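Local coordinates for protein Non-ribosomal peptide synthetase (Methanobrevibacter ruminantium, PDB 6VTJ) that probably holds a peptide on the phosphopantetheine arm of its carrier domain and releases it by reduction in an adjoining reductase domain, at residues 52-55 against 56-60; 171-174 against 175-179; 183-186 against 187-191; 350-354 against 355-359. All coordinates share one frame; numbering follows the deposited sequence.

Contact 1 (52-55 against 56-60)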
ATOM      1  N   LEU A  52       4.372   3.511  22.796  1.00 38.89           N
ATOM      2  CA  LEU A  52       3.802   4.714  23.388  1.00 40.87           C
ATOM      3  C   LEU A  52       2.290   4.587  23.527  1.00 46.09           C
ATOM      4  O   LEU A  52       1.722   4.860  24.596  1.00 46.57           O
ATOM      5  CB  LEU A  52       4.167   5.939  22.545  1.00 42.34           C
ATOM      6  CG  LEU A  52       3.453   7.212  22.987  1.00 46.49           C
ATOM      7  CD1 LEU A  52       3.848   7.538  24.401  1.00 44.75           C
ATOM      8  CD2 LEU A  52       3.809   8.355  22.083  1.00 42.32           C
ATOM      9  N   ILE A  53       1.621   4.158  22.451  1.00 44.00           N
ATOM     10  CA  ILE A  53       0.161   4.047  22.479  1.00 41.07           C
ATOM     11  C   ILE A  53      -0.269   3.007  23.503  1.00 41.11           C
ATOM     12  O   ILE A  53      -1.228   3.215  24.254  1.00 42.19           O
ATOM     13  CB  ILE A  53      -0.395   3.714  21.077  1.00 39.47           C
ATOM     14  CG1 ILE A  53      -0.234   4.894  20.109  1.00 42.18           C
ATOM     15  CG2 ILE A  53      -1.864   3.307  21.166  1.00 40.37           C
ATOM     16  CD1 ILE A  53      -1.114   6.091  20.438  1.00 43.74           C
ATOM     17  N   ILE A  54       0.418   1.867  23.539  1.00 39.16           N
ATOM     18  CA  ILE A  54       0.065   0.835  24.508  1.00 40.53           C
ATOM     19  C   ILE A  54       0.207   1.372  25.928  1.00 42.00           C
ATOM     20  O   ILE A  54      -0.657   1.143  26.780  1.00 41.09           O
ATOM     21  CB  ILE A  54       0.921  -0.424  24.283  1.00 40.61           C
ATOM     22  CG1 ILE A  54       0.580  -1.054  22.932  1.00 42.01           C
ATOM     23  CG2 ILE A  54       0.721  -1.437  25.425  1.00 41.47           C
ATOM     24  CD1 ILE A  54       1.614  -2.039  22.445  1.00 41.15           C
ATOM     25  N   GLU A  55       1.275   2.127  26.195  1.00 41.34           N
ATOM     26  CA  GLU A  55       1.474   2.667  27.537  1.00 42.94           C
ATOM     27  C   GLU A  55       0.384   3.667  27.903  1.00 40.86           C
ATOM     28  O   GLU A  55      -0.121   3.648  29.030  1.00 42.82           O
ATOM     29  CB  GLU A  55       2.850   3.316  27.652  1.00 42.58           C
ATOM     30  CG  GLU A  55       3.950   2.338  27.961  1.00 44.20           C
ATOM     31  CD  GLU A  55       3.667   1.498  29.207  1.00 51.23           C
ATOM     32  OE1 GLU A  55       3.113   2.044  30.188  1.00 48.02           O
ATOM     33  OE2 GLU A  55       3.994   0.287  29.194  1.00 49.09           O
ATOM     34  N   LEU A  56       0.002   4.545  26.967  1.00 36.13           N
ATOM     35  CA  LEU A  56      -1.097   5.473  27.245  1.00 36.32           C
ATOM     36  C   LEU A  56      -2.420   4.743  27.465  1.00 44.50           C
ATOM     37  O   LEU A  56      -3.257   5.205  28.253  1.00 43.96           O
ATOM     38  CB  LEU A  56      -1.250   6.485  26.112  1.00 37.37           C
ATOM     39  CG  LEU A  56      -0.115   7.490  25.943  1.00 35.51           C
ATOM     40  CD1 LEU A  56      -0.113   8.081  24.543  1.00 35.43           C
ATOM     41  CD2 LEU A  56      -0.208   8.580  27.018  1.00 36.76           C
ATOM     42  N   LEU A  57      -2.642   3.621  26.762  1.00 44.19           N
ATOM     43  CA  LEU A  57      -3.860   2.841  26.974  1.00 40.22           C
ATOM     44  C   LEU A  57      -3.831   2.144  28.327  1.00 45.38           C
ATOM     45  O   LEU A  57      -4.873   1.989  28.977  1.00 44.67           O
ATOM     46  CB  LEU A  57      -4.041   1.811  25.855  1.00 43.49           C
ATOM     47  CG  LEU A  57      -4.293   2.230  24.393  1.00 47.06           C
ATOM     48  CD1 LEU A  57      -4.239   1.003  23.474  1.00 37.83           C
ATOM     49  CD2 LEU A  57      -5.620   2.984  24.222  1.00 39.90           C
ATOM     50  N   LYS A  58      -2.646   1.709  28.760  1.00 42.96           N
ATOM     51  CA  LYS A  58      -2.512   1.070  30.063  1.00 45.55           C
ATOM     52  C   LYS A  58      -2.846   2.031  31.191  1.00 46.63           C
ATOM     53  O   LYS A  58      -3.371   1.610  32.227  1.00 47.03           O
ATOM     54  CB  LYS A  58      -1.100   0.518  30.239  1.00 43.18           C
ATOM     55  CG  LYS A  58      -0.937  -0.875  29.696  1.00 41.62           C
ATOM     56  CD  LYS A  58       0.500  -1.370  29.781  1.00 46.76           C
ATOM     57  CE  LYS A  58       0.914  -1.676  31.202  1.00 53.67           C
ATOM     58  NZ  LYS A  58       2.347  -2.092  31.276  1.00 53.06           N
ATOM     59  N   GLN A  59      -2.550   3.319  31.011  1.00 44.91           N
ATOM     60  CA  GLN A  59      -2.921   4.368  31.949  1.00 45.66           C
ATOM     61  C   GLN A  59      -4.364   4.807  31.794  1.00 48.97           C
ATOM     62  O   GLN A  59      -4.762   5.798  32.418  1.00 51.68           O
ATOM     63  CB  GLN A  59      -2.009   5.584  31.777  1.00 43.57           C
ATOM     64  CG  GLN A  59      -0.543   5.256  31.872  1.00 47.71           C
ATOM     65  CD  GLN A  59      -0.140   4.910  33.278  1.00 48.63           C
ATOM     66  OE1 GLN A  59      -0.687   5.452  34.231  1.00 48.08           O
ATOM     67  NE2 GLN A  59       0.829   4.016  33.420  1.00 50.55           N
ATOM     68  N   GLY A  60      -5.143   4.122  30.962  1.00 47.34           N
ATOM     69  CA  GLY A  60      -6.549   4.438  30.826  1.00 44.42           C
ATOM     70  C   GLY A  60      -6.871   5.642  29.977  1.00 42.98           C
ATOM     71  O   GLY A  60      -7.930   6.245  30.168  1.00 46.68           O
TER
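Leu-56 N, Leu-57 N and Lys-58 N each donate to the carbonyl four residues back, as the last turns of an alpha helix require; the bond from Leu-56 N to Leu-52 O measures 2.9 Å with 165° at the hydrogen. The series slackens at the end, where Gln-59 N lies 3.2 Å from Glu-55 O. Gly-60, with positive phi, then completes a Schellman motif, its N bonding back to Leu-57 O.

On the apolar flanks the leucine methyls do the touching. CG of Leu-52, anti to the backbone N (chi1 172°), and CD1 of Leu-52 both lie 4.0 Å from CD1 of Leu-56, the two side chains slanting across each other. In the neighbouring pair, CG2 of Ile-53 reaches CD1 of Leu-57, also at 4.0 Å. Glu-55 and Lys-58 instead run alongside one another, pointing the same way. The glutamate chain folds at chi2 (-54°) and the lysine at chi3, which brings OE2 of Glu-55 to 3.6 Å from NZ of Lys-58, a rather long salt bridge.

Residues 52-58 are the last part of helix 46-58 in the carrier domain; Ser-46, the first residue of this helix, lines the phosphopantetheine pocket. Leu-52 and Leu-56 pack on Ile-23 of helix 15-28, Leu-52 and Ile-53 touch Ile-68 of helix 65-70, and Ile-53, Ile-54 and Leu-57 face Ile-434 of helix 431-435.

Contact 2 (171-174 against 175-179)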
ATOM      1  N   ILE A 171      20.650  -7.817  -9.502  1.00 39.58           N
ATOM      2  CA  ILE A 171      20.947  -9.245  -9.611  1.00 36.13           C
ATOM      3  C   ILE A 171      20.755  -9.942  -8.268  1.00 35.58           C
ATOM      4  O   ILE A 171      20.230 -11.066  -8.194  1.00 36.46           O
ATOM      5  CB  ILE A 171      22.372  -9.451 -10.150  1.00 34.51           C
ATOM      6  CG1 ILE A 171      22.406  -9.144 -11.645  1.00 34.78           C
ATOM      7  CG2 ILE A 171      22.823 -10.872  -9.887  1.00 32.83           C
ATOM      8  CD1 ILE A 171      23.774  -9.265 -12.271  1.00 35.11           C
ATOM      9  N   ASP A 172      21.152  -9.278  -7.184  1.00 36.63           N
ATOM     10  CA  ASP A 172      21.022  -9.884  -5.865  1.00 38.54           C
ATOM     11  C   ASP A 172      19.562 -10.049  -5.470  1.00 36.65           C
ATOM     12  O   ASP A 172      19.180 -11.081  -4.910  1.00 37.03           O
ATOM     13  CB  ASP A 172      21.750  -9.042  -4.817  1.00 37.76           C
ATOM     14  CG  ASP A 172      21.704  -9.680  -3.452  1.00 42.01           C
ATOM     15  OD1 ASP A 172      22.158 -10.837  -3.326  1.00 53.29           O
ATOM     16  OD2 ASP A 172      21.170  -9.056  -2.515  1.00 52.15           O
ATOM     17  N   VAL A 173      18.735  -9.040  -5.745  1.00 32.90           N
ATOM     18  CA  VAL A 173      17.308  -9.154  -5.446  1.00 36.03           C
ATOM     19  C   VAL A 173      16.668 -10.255  -6.289  1.00 34.20           C
ATOM     20  O   VAL A 173      15.846 -11.050  -5.796  1.00 36.17           O
ATOM     21  CB  VAL A 173      16.619  -7.797  -5.671  1.00 32.99           C
ATOM     22  CG1 VAL A 173      15.108  -7.909  -5.422  1.00 33.52           C
ATOM     23  CG2 VAL A 173      17.267  -6.731  -4.811  1.00 32.34           C
ATOM     24  N   MET A 174      17.039 -10.323  -7.574  1.00 34.39           N
ATOM     25  CA  MET A 174      16.510 -11.360  -8.454  1.00 34.63           C
ATOM     26  C   MET A 174      16.799 -12.745  -7.897  1.00 40.50           C
ATOM     27  O   MET A 174      15.914 -13.610  -7.857  1.00 40.41           O
ATOM     28  CB  MET A 174      17.106 -11.220  -9.856  1.00 30.55           C
ATOM     29  CG  MET A 174      16.485 -10.124 -10.704  1.00 35.45           C
ATOM     30  SD  MET A 174      17.481  -9.849 -12.179  1.00 40.59           S
ATOM     31  CE  MET A 174      17.041 -11.355 -13.063  1.00 31.58           C
ATOM     32  N   ASN A 175      18.043 -12.971  -7.456  1.00 37.59           N
ATOM     33  CA  ASN A 175      18.379 -14.273  -6.879  1.00 43.37           C
ATOM     34  C   ASN A 175      17.707 -14.484  -5.525  1.00 41.20           C
ATOM     35  O   ASN A 175      17.399 -15.623  -5.157  1.00 42.92           O
ATOM     36  CB  ASN A 175      19.892 -14.410  -6.749  1.00 37.76           C
ATOM     37  CG  ASN A 175      20.567 -14.635  -8.084  1.00 45.58           C
ATOM     38  OD1 ASN A 175      20.020 -15.294  -8.976  1.00 44.70           O
ATOM     39  ND2 ASN A 175      21.765 -14.089  -8.230  1.00 45.28           N
ATOM     40  N   ASP A 176      17.485 -13.407  -4.773  1.00 38.88           N
ATOM     41  CA  ASP A 176      16.722 -13.496  -3.531  1.00 40.85           C
ATOM     42  C   ASP A 176      15.333 -14.083  -3.752  1.00 35.89           C
ATOM     43  O   ASP A 176      14.855 -14.890  -2.943  1.00 38.57           O
ATOM     44  CB  ASP A 176      16.598 -12.107  -2.910  1.00 38.37           C
ATOM     45  CG  ASP A 176      17.371 -11.978  -1.643  1.00 52.77           C
ATOM     46  OD1 ASP A 176      17.844 -13.027  -1.161  1.00 62.50           O
ATOM     47  OD2 ASP A 176      17.513 -10.837  -1.136  1.00 54.61           O
ATOM     48  N   TYR A 177      14.653 -13.664  -4.824  1.00 36.73           N
ATOM     49  CA  TYR A 177      13.245 -14.012  -5.008  1.00 34.68           C
ATOM     50  C   TYR A 177      12.997 -15.196  -5.937  1.00 37.24           C
ATOM     51  O   TYR A 177      11.914 -15.786  -5.884  1.00 35.49           O
ATOM     52  CB  TYR A 177      12.473 -12.803  -5.558  1.00 29.90           C
ATOM     53  CG  TYR A 177      12.043 -11.804  -4.503  1.00 27.82           C
ATOM     54  CD1 TYR A 177      10.953 -12.063  -3.682  1.00 27.03           C
ATOM     55  CD2 TYR A 177      12.720 -10.595  -4.335  1.00 28.08           C
ATOM     56  CE1 TYR A 177      10.548 -11.149  -2.711  1.00 30.74           C
ATOM     57  CE2 TYR A 177      12.321  -9.676  -3.375  1.00 26.47           C
ATOM     58  CZ  TYR A 177      11.229  -9.963  -2.565  1.00 29.07           C
ATOM     59  OH  TYR A 177      10.813  -9.066  -1.605  1.00 30.85           O
ATOM     60  N   PHE A 178      13.931 -15.539  -6.815  1.00 40.60           N
ATOM     61  CA  PHE A 178      13.637 -16.494  -7.873  1.00 36.82           C
ATOM     62  C   PHE A 178      14.411 -17.787  -7.680  1.00 39.56           C
ATOM     63  O   PHE A 178      15.580 -17.780  -7.273  1.00 38.78           O
ATOM     64  CB  PHE A 178      13.976 -15.956  -9.263  1.00 37.86           C
ATOM     65  CG  PHE A 178      13.335 -14.654  -9.604  1.00 39.29           C
ATOM     66  CD1 PHE A 178      12.244 -14.174  -8.888  1.00 37.27           C
ATOM     67  CD2 PHE A 178      13.822 -13.910 -10.678  1.00 41.78           C
ATOM     68  CE1 PHE A 178      11.657 -12.976  -9.213  1.00 33.84           C
ATOM     69  CE2 PHE A 178      13.235 -12.701 -11.019  1.00 43.46           C
ATOM     70  CZ  PHE A 178      12.149 -12.232 -10.268  1.00 38.52           C
ATOM     71  N   ASP A 179      13.737 -18.887  -8.022  1.00 45.30           N
ATOM     72  CA  ASP A 179      14.404 -20.165  -8.244  1.00 47.54           C
ATOM     73  C   ASP A 179      15.260 -20.120  -9.502  1.00 41.93           C
ATOM     74  O   ASP A 179      16.446 -20.470  -9.465  1.00 40.56           O
ATOM     75  CB  ASP A 179      13.366 -21.281  -8.353  1.00 51.33           C
ATOM     76  CG  ASP A 179      12.631 -21.528  -7.052  1.00 56.59           C
ATOM     77  OD1 ASP A 179      13.271 -21.450  -5.973  1.00 54.55           O
ATOM     78  OD2 ASP A 179      11.409 -21.799  -7.119  1.00 67.88           O
TER
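Asn-175 donates its N to Ile-171 O at 3.0 Å, and its side chain runs beside that of Ile-171, ND2 coming 3.8 Å from CG2 of Ile-171. Asp-176 keeps the helical pattern with N to Asp-172 O at 2.9 Å. Its OD2 stands 4.3 Å from OD2 of Asp-172, so the two carboxylates probably repel each other mildly.

Tyr-177 has N on Val-173 O and a weak second bond to Met-174 O. CG1 of Val-173, set anti to its own N (chi1 178°), comes up to the ring edge in the ring plane, 3.8 Å from CD2 of Tyr-177. The phenol OH is bonded to Lys-332 N. A leucine in place of Tyr-177 would probably leave Lys-332 N without this partner and Val-173 CG1 without the ring edge beside it.

Phe-178, first out of helical geometry, still bonds N to Met-174 O at 3.0 Å. Its ring turns one face toward CA of Met-174.

Val-173, Met-174, Tyr-177 and Phe-178 all touch Ile-140 of the neighbouring helix 137-149. Strand 154-158, helix 166-177 and strand 190-194 form a beta-alpha-beta crossover, consistent with the NADP-binding Rossmann family.

Contact 3 (183-186 against 187-191)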
ATOM      1  N   THR A 183      20.189 -14.126 -14.358  1.00 35.12           N
ATOM      2  CA  THR A 183      21.330 -13.206 -14.408  1.00 33.40           C
ATOM      3  C   THR A 183      21.823 -13.006 -15.828  1.00 38.67           C
ATOM      4  O   THR A 183      22.217 -11.896 -16.213  1.00 42.18           O
ATOM      5  CB  THR A 183      22.498 -13.741 -13.574  1.00 37.21           C
ATOM      6  OG1 THR A 183      22.096 -13.912 -12.218  1.00 36.93           O
ATOM      7  CG2 THR A 183      23.718 -12.796 -13.653  1.00 39.38           C
ATOM      8  N   ASP A 184      21.870 -14.088 -16.605  1.00 33.70           N
ATOM      9  CA  ASP A 184      22.379 -14.019 -17.965  1.00 35.97           C
ATOM     10  C   ASP A 184      21.514 -13.163 -18.874  1.00 32.88           C
ATOM     11  O   ASP A 184      21.954 -12.824 -19.973  1.00 40.36           O
ATOM     12  CB  ASP A 184      22.525 -15.430 -18.538  1.00 39.62           C
ATOM     13  CG  ASP A 184      21.267 -16.261 -18.386  1.00 44.57           C
ATOM     14  OD1 ASP A 184      20.584 -16.161 -17.335  1.00 40.16           O
ATOM     15  OD2 ASP A 184      20.967 -17.028 -19.331  1.00 46.36           O
ATOM     16  N   LEU A 185      20.314 -12.790 -18.454  1.00 31.95           N
ATOM     17  CA  LEU A 185      19.556 -11.851 -19.268  1.00 34.43           C
ATOM     18  C   LEU A 185      19.924 -10.408 -18.973  1.00 31.36           C
ATOM     19  O   LEU A 185      19.574  -9.524 -19.755  1.00 35.56           O
ATOM     20  CB  LEU A 185      18.054 -12.069 -19.072  1.00 35.25           C
ATOM     21  CG  LEU A 185      17.563 -13.471 -19.447  1.00 38.49           C
ATOM     22  CD1 LEU A 185      16.045 -13.515 -19.478  1.00 41.13           C
ATOM     23  CD2 LEU A 185      18.131 -13.861 -20.799  1.00 42.10           C
ATOM     24  N   VAL A 186      20.616 -10.150 -17.864  1.00 33.48           N
ATOM     25  CA  VAL A 186      21.053  -8.791 -17.549  1.00 35.22           C
ATOM     26  C   VAL A 186      22.113  -8.382 -18.556  1.00 34.36           C
ATOM     27  O   VAL A 186      23.155  -9.038 -18.683  1.00 33.41           O
ATOM     28  CB  VAL A 186      21.583  -8.699 -16.111  1.00 31.53           C
ATOM     29  CG1 VAL A 186      22.189  -7.341 -15.849  1.00 32.21           C
ATOM     30  CG2 VAL A 186      20.443  -8.986 -15.124  1.00 29.96           C
ATOM     31  N   GLY A 187      21.845  -7.303 -19.281  1.00 38.48           N
ATOM     32  CA  GLY A 187      22.659  -6.890 -20.400  1.00 38.55           C
ATOM     33  C   GLY A 187      22.014  -7.128 -21.748  1.00 36.83           C
ATOM     34  O   GLY A 187      22.417  -6.498 -22.726  1.00 43.26           O
ATOM     35  N   SER A 188      21.035  -8.025 -21.839  1.00 40.97           N
ATOM     36  CA  SER A 188      20.296  -8.213 -23.087  1.00 40.28           C
ATOM     37  C   SER A 188      18.833  -7.844 -22.897  1.00 38.32           C
ATOM     38  O   SER A 188      18.416  -6.793 -23.386  1.00 43.94           O
ATOM     39  CB  SER A 188      20.467  -9.637 -23.634  1.00 38.01           C
ATOM     40  OG  SER A 188      20.156 -10.631 -22.678  1.00 49.04           O
ATOM     41  N   ARG A 189      18.036  -8.646 -22.178  1.00 43.18           N
ATOM     42  CA  ARG A 189      16.637  -8.274 -21.956  1.00 42.28           C
ATOM     43  C   ARG A 189      16.467  -7.315 -20.782  1.00 38.38           C
ATOM     44  O   ARG A 189      15.537  -6.501 -20.797  1.00 41.65           O
ATOM     45  CB  ARG A 189      15.756  -9.504 -21.699  1.00 44.27           C
ATOM     46  CG  ARG A 189      15.906 -10.695 -22.649  1.00 47.93           C
ATOM     47  CD  ARG A 189      14.716 -10.937 -23.613  1.00 45.24           C
ATOM     48  NE  ARG A 189      13.392 -10.457 -23.188  1.00 47.79           N
ATOM     49  CZ  ARG A 189      12.457 -11.184 -22.562  1.00 42.11           C
ATOM     50  NH1 ARG A 189      12.664 -12.455 -22.233  1.00 37.79           N
ATOM     51  NH2 ARG A 189      11.292 -10.623 -22.258  1.00 44.96           N
ATOM     52  N   ILE A 190      17.339  -7.379 -19.771  1.00 36.45           N
ATOM     53  CA  ILE A 190      17.198  -6.586 -18.552  1.00 31.22           C
ATOM     54  C   ILE A 190      18.272  -5.507 -18.533  1.00 32.69           C
ATOM     55  O   ILE A 190      19.470  -5.814 -18.506  1.00 33.81           O
ATOM     56  CB  ILE A 190      17.289  -7.461 -17.294  1.00 29.87           C
ATOM     57  CG1 ILE A 190      16.269  -8.601 -17.366  1.00 30.90           C
ATOM     58  CG2 ILE A 190      17.088  -6.618 -16.046  1.00 29.84           C
ATOM     59  CD1 ILE A 190      16.417  -9.620 -16.232  1.00 28.61           C
ATOM     60  N   ILE A 191      17.848  -4.247 -18.490  1.00 28.08           N
ATOM     61  CA  ILE A 191      18.775  -3.115 -18.482  1.00 35.71           C
ATOM     62  C   ILE A 191      18.696  -2.379 -17.147  1.00 31.72           C
ATOM     63  O   ILE A 191      17.736  -1.642 -16.901  1.00 34.33           O
ATOM     64  CB  ILE A 191      18.496  -2.156 -19.650  1.00 33.76           C
ATOM     65  CG1 ILE A 191      18.026  -2.933 -20.874  1.00 32.76           C
ATOM     66  CG2 ILE A 191      19.748  -1.363 -19.993  1.00 31.76           C
ATOM     67  CD1 ILE A 191      19.094  -3.856 -21.429  1.00 39.58           C
TER
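Ile-190 packs against Leu-185 and Val-186 across a tight backbone loop, and its side chain can be followed outward atom by atom. CB of Ile-190 lies 4.1 Å from CG2 of Val-186, the two branched chains meeting at a slant, and 3.9 Å from Leu-185 O. CG1 stands anti to the carbonyl carbon (chi1 -54°), which directs the chain back past the same oxygen. The tip, CD1 of Ile-190, finishes 4.1 Å from CB of Leu-185. Beyond the two segments this side chain also touches Ile-147 and Ile-154.

Leu-185 O is the polar centre. Ile-190 N donates to it at 3.1 Å with a nearly straight 169° at the hydrogen. Ser-188 grips it twice, with N at 3.0 Å from Leu-185 O and with OG at 3.2 Å from that oxygen. Both Ser-188 donors lie off one side of the carbonyl plane and Ile-190 N off the opposite side, none of them on a lone pair. The bond from Ser-188 N closes a type II beta turn over residues 185-188, with Gly-187 in its third position; there phi is 107°, and a CB would collide with Val-186 O. In return Gly-187 N bonds to Ile-190 O at 2.9 Å, and Val-186 and Ile-190 form a single beta bridge.

The guanidinium of Arg-189 leads away to the carbonyls of Gly-152 and Ile-147, next to the end of helix 137-149. Chemically, then, one carbonyl takes the N-H of Ser-188 and Ile-190, the Ser-188 hydroxyl and, weakly, Arg-189 N, while CB of Leu-185 and CG2 of Val-186 pack on Ile-190, where the turn leads directly into strand 190-194.

Contact 4 (350-354 against 355-359)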
ATOM      1  N   GLY A 350      -4.970 -15.514  20.645  1.00 32.54           N
ATOM      2  CA  GLY A 350      -5.782 -16.711  20.467  1.00 31.60           C
ATOM      3  C   GLY A 350      -7.268 -16.449  20.316  1.00 29.63           C
ATOM      4  O   GLY A 350      -8.071 -17.338  20.598  1.00 33.94           O
ATOM      5  N   ALA A 351      -7.664 -15.258  19.867  1.00 30.54           N
ATOM      6  CA  ALA A 351      -9.086 -14.952  19.768  1.00 33.00           C
ATOM      7  C   ALA A 351      -9.312 -13.809  18.790  1.00 28.98           C
ATOM      8  O   ALA A 351      -8.413 -13.018  18.508  1.00 32.23           O
ATOM      9  CB  ALA A 351      -9.680 -14.596  21.135  1.00 29.87           C
ATOM     10  N   MET A 352     -10.532 -13.754  18.266  1.00 34.18           N
ATOM     11  CA  MET A 352     -11.034 -12.626  17.493  1.00 30.99           C
ATOM     12  C   MET A 352     -12.515 -12.480  17.799  1.00 31.66           C
ATOM     13  O   MET A 352     -13.197 -13.475  18.060  1.00 32.06           O
ATOM     14  CB  MET A 352     -10.828 -12.834  15.992  1.00 31.14           C
ATOM     15  CG  MET A 352     -11.270 -14.221  15.492  1.00 32.74           C
ATOM     16  SD  MET A 352     -11.059 -14.390  13.708  1.00 30.50           S
ATOM     17  CE  MET A 352     -11.687 -16.064  13.511  1.00 22.17           C
ATOM     18  N   ASN A 353     -13.020 -11.247  17.765  1.00 29.76           N
ATOM     19  CA  ASN A 353     -14.450 -11.047  17.984  1.00 32.66           C
ATOM     20  C   ASN A 353     -15.198 -11.277  16.669  1.00 33.68           C
ATOM     21  O   ASN A 353     -14.579 -11.551  15.637  1.00 26.85           O
ATOM     22  CB  ASN A 353     -14.684  -9.677  18.636  1.00 31.26           C
ATOM     23  CG  ASN A 353     -14.558  -8.502  17.680  1.00 33.90           C
ATOM     24  OD1 ASN A 353     -14.986  -8.539  16.527  1.00 34.60           O
ATOM     25  ND2 ASN A 353     -13.986  -7.425  18.191  1.00 36.54           N
ATOM     26  N   PRO A 354     -16.540 -11.233  16.674  1.00 31.71           N
ATOM     27  CA  PRO A 354     -17.260 -11.596  15.444  1.00 33.30           C
ATOM     28  C   PRO A 354     -17.058 -10.614  14.301  1.00 30.55           C
ATOM     29  O   PRO A 354     -17.005 -11.048  13.146  1.00 31.67           O
ATOM     30  CB  PRO A 354     -18.730 -11.656  15.891  1.00 32.88           C
ATOM     31  CG  PRO A 354     -18.674 -11.919  17.339  1.00 33.43           C
ATOM     32  CD  PRO A 354     -17.459 -11.168  17.826  1.00 32.97           C
ATOM     33  N   ALA A 355     -16.933  -9.311  14.578  1.00 34.99           N
ATOM     34  CA  ALA A 355     -16.678  -8.360  13.493  1.00 31.89           C
ATOM     35  C   ALA A 355     -15.347  -8.660  12.814  1.00 32.24           C
ATOM     36  O   ALA A 355     -15.243  -8.643  11.577  1.00 27.77           O
ATOM     37  CB  ALA A 355     -16.694  -6.938  14.032  1.00 30.18           C
ATOM     38  N   MET A 356     -14.327  -8.969  13.614  1.00 28.08           N
ATOM     39  CA  MET A 356     -13.032  -9.354  13.072  1.00 30.24           C
ATOM     40  C   MET A 356     -13.140 -10.628  12.244  1.00 31.56           C
ATOM     41  O   MET A 356     -12.637 -10.692  11.115  1.00 34.19           O
ATOM     42  CB  MET A 356     -12.034  -9.521  14.217  1.00 28.25           C
ATOM     43  CG  MET A 356     -11.958  -8.296  15.131  1.00 34.22           C
ATOM     44  SD  MET A 356     -11.074  -8.586  16.667  1.00 34.08           S
ATOM     45  CE  MET A 356      -9.525  -9.224  16.037  1.00 29.94           C
ATOM     46  N   ALA A 357     -13.804 -11.657  12.792  1.00 29.38           N
ATOM     47  CA  ALA A 357     -13.944 -12.926  12.083  1.00 28.98           C
ATOM     48  C   ALA A 357     -14.609 -12.733  10.724  1.00 27.95           C
ATOM     49  O   ALA A 357     -14.215 -13.373   9.738  1.00 25.79           O
ATOM     50  CB  ALA A 357     -14.751 -13.923  12.927  1.00 30.67           C
ATOM     51  N   SER A 358     -15.608 -11.843  10.648  1.00 27.98           N
ATOM     52  CA  SER A 358     -16.389 -11.700   9.421  1.00 29.71           C
ATOM     53  C   SER A 358     -15.737 -10.801   8.376  1.00 29.64           C
ATOM     54  O   SER A 358     -16.177 -10.806   7.217  1.00 28.97           O
ATOM     55  CB  SER A 358     -17.783 -11.167   9.754  1.00 28.97           C
ATOM     56  OG  SER A 358     -18.639 -12.246  10.102  1.00 36.77           O
ATOM     57  N   GLU A 359     -14.703 -10.050   8.737  1.00 28.03           N
ATOM     58  CA  GLU A 359     -14.085  -9.135   7.787  1.00 33.49           C
ATOM     59  C   GLU A 359     -13.509  -9.893   6.602  1.00 28.11           C
ATOM     60  O   GLU A 359     -12.679 -10.792   6.771  1.00 27.50           O
ATOM     61  CB  GLU A 359     -12.998  -8.317   8.474  1.00 35.92           C
ATOM     62  CG  GLU A 359     -12.420  -7.241   7.583  1.00 38.09           C
ATOM     63  CD  GLU A 359     -11.568  -6.261   8.348  1.00 53.88           C
ATOM     64  OE1 GLU A 359     -10.714  -6.711   9.158  1.00 49.55           O
ATOM     65  OE2 GLU A 359     -11.755  -5.039   8.131  1.00 67.57           O
TER
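Asn-353, the N-cap of helix 354-358, forms a capping box with Met-356 in which the returning partner is a thioether: Asn-353 N points at SD of Met-356, 3.5 Å away, a weak bond to a less surely placed sulfur. The firm half runs the other way, Met-356 N donating to OD1 of Asn-353 at 3.0 Å with 168° at the hydrogen, tilted from the amide carbonyl plane. CG of Asn-353 sits between N and the carbonyl carbon (chi1 76°), which folds OD1 back over the first helical turn; the two side chains cross at about a right angle. A valine at Asn-353 would probably leave Met-356 N without its capping acceptor and the helix start less firmly fixed.

Ala-357 N closes the turn on Asn-353 O at 3.0 Å. Beside it Met-352 lays SD 3.6 Å from CA of Ala-357. The methyl CE of Met-356 bends back to CB of Met-352, at 3.8 Å.

Strand 351-352 follows helix 338-349, which ends in a Schellman motif at Gly-350, and pairs in parallel with strand 411-412. Met-352 and Met-356 both touch Ile-346, Asn-353 packs on Phe-415 and Phe-418 of helix 415-423, and Ser-358 OG bonds to Arg-397 of helix 396-403.

In the fold
From the N terminus the four contacts follow in series, each closing within a few residues, and none nests in or crosses another. Contact 1 ends a helix of the carrier domain. The other three belong to the reductase portion. Contacts 2 and 3 lie in one beta-alpha-beta unit, at the end of helix 166-177 and at the turn into strand 190-194, and they touch: Met-174 CE meets Ile-190 CD1 at 3.7 Å, and Ile-171 packs on Thr-183 and Val-186. Contact 4 joins strand 351-352 to helix 354-358, on the opposite side of the chain's centre from contact 3. Helix 431-435 of the reductase portion packs on contact 1, which lies about 23 Å from contact 4, centre to centre.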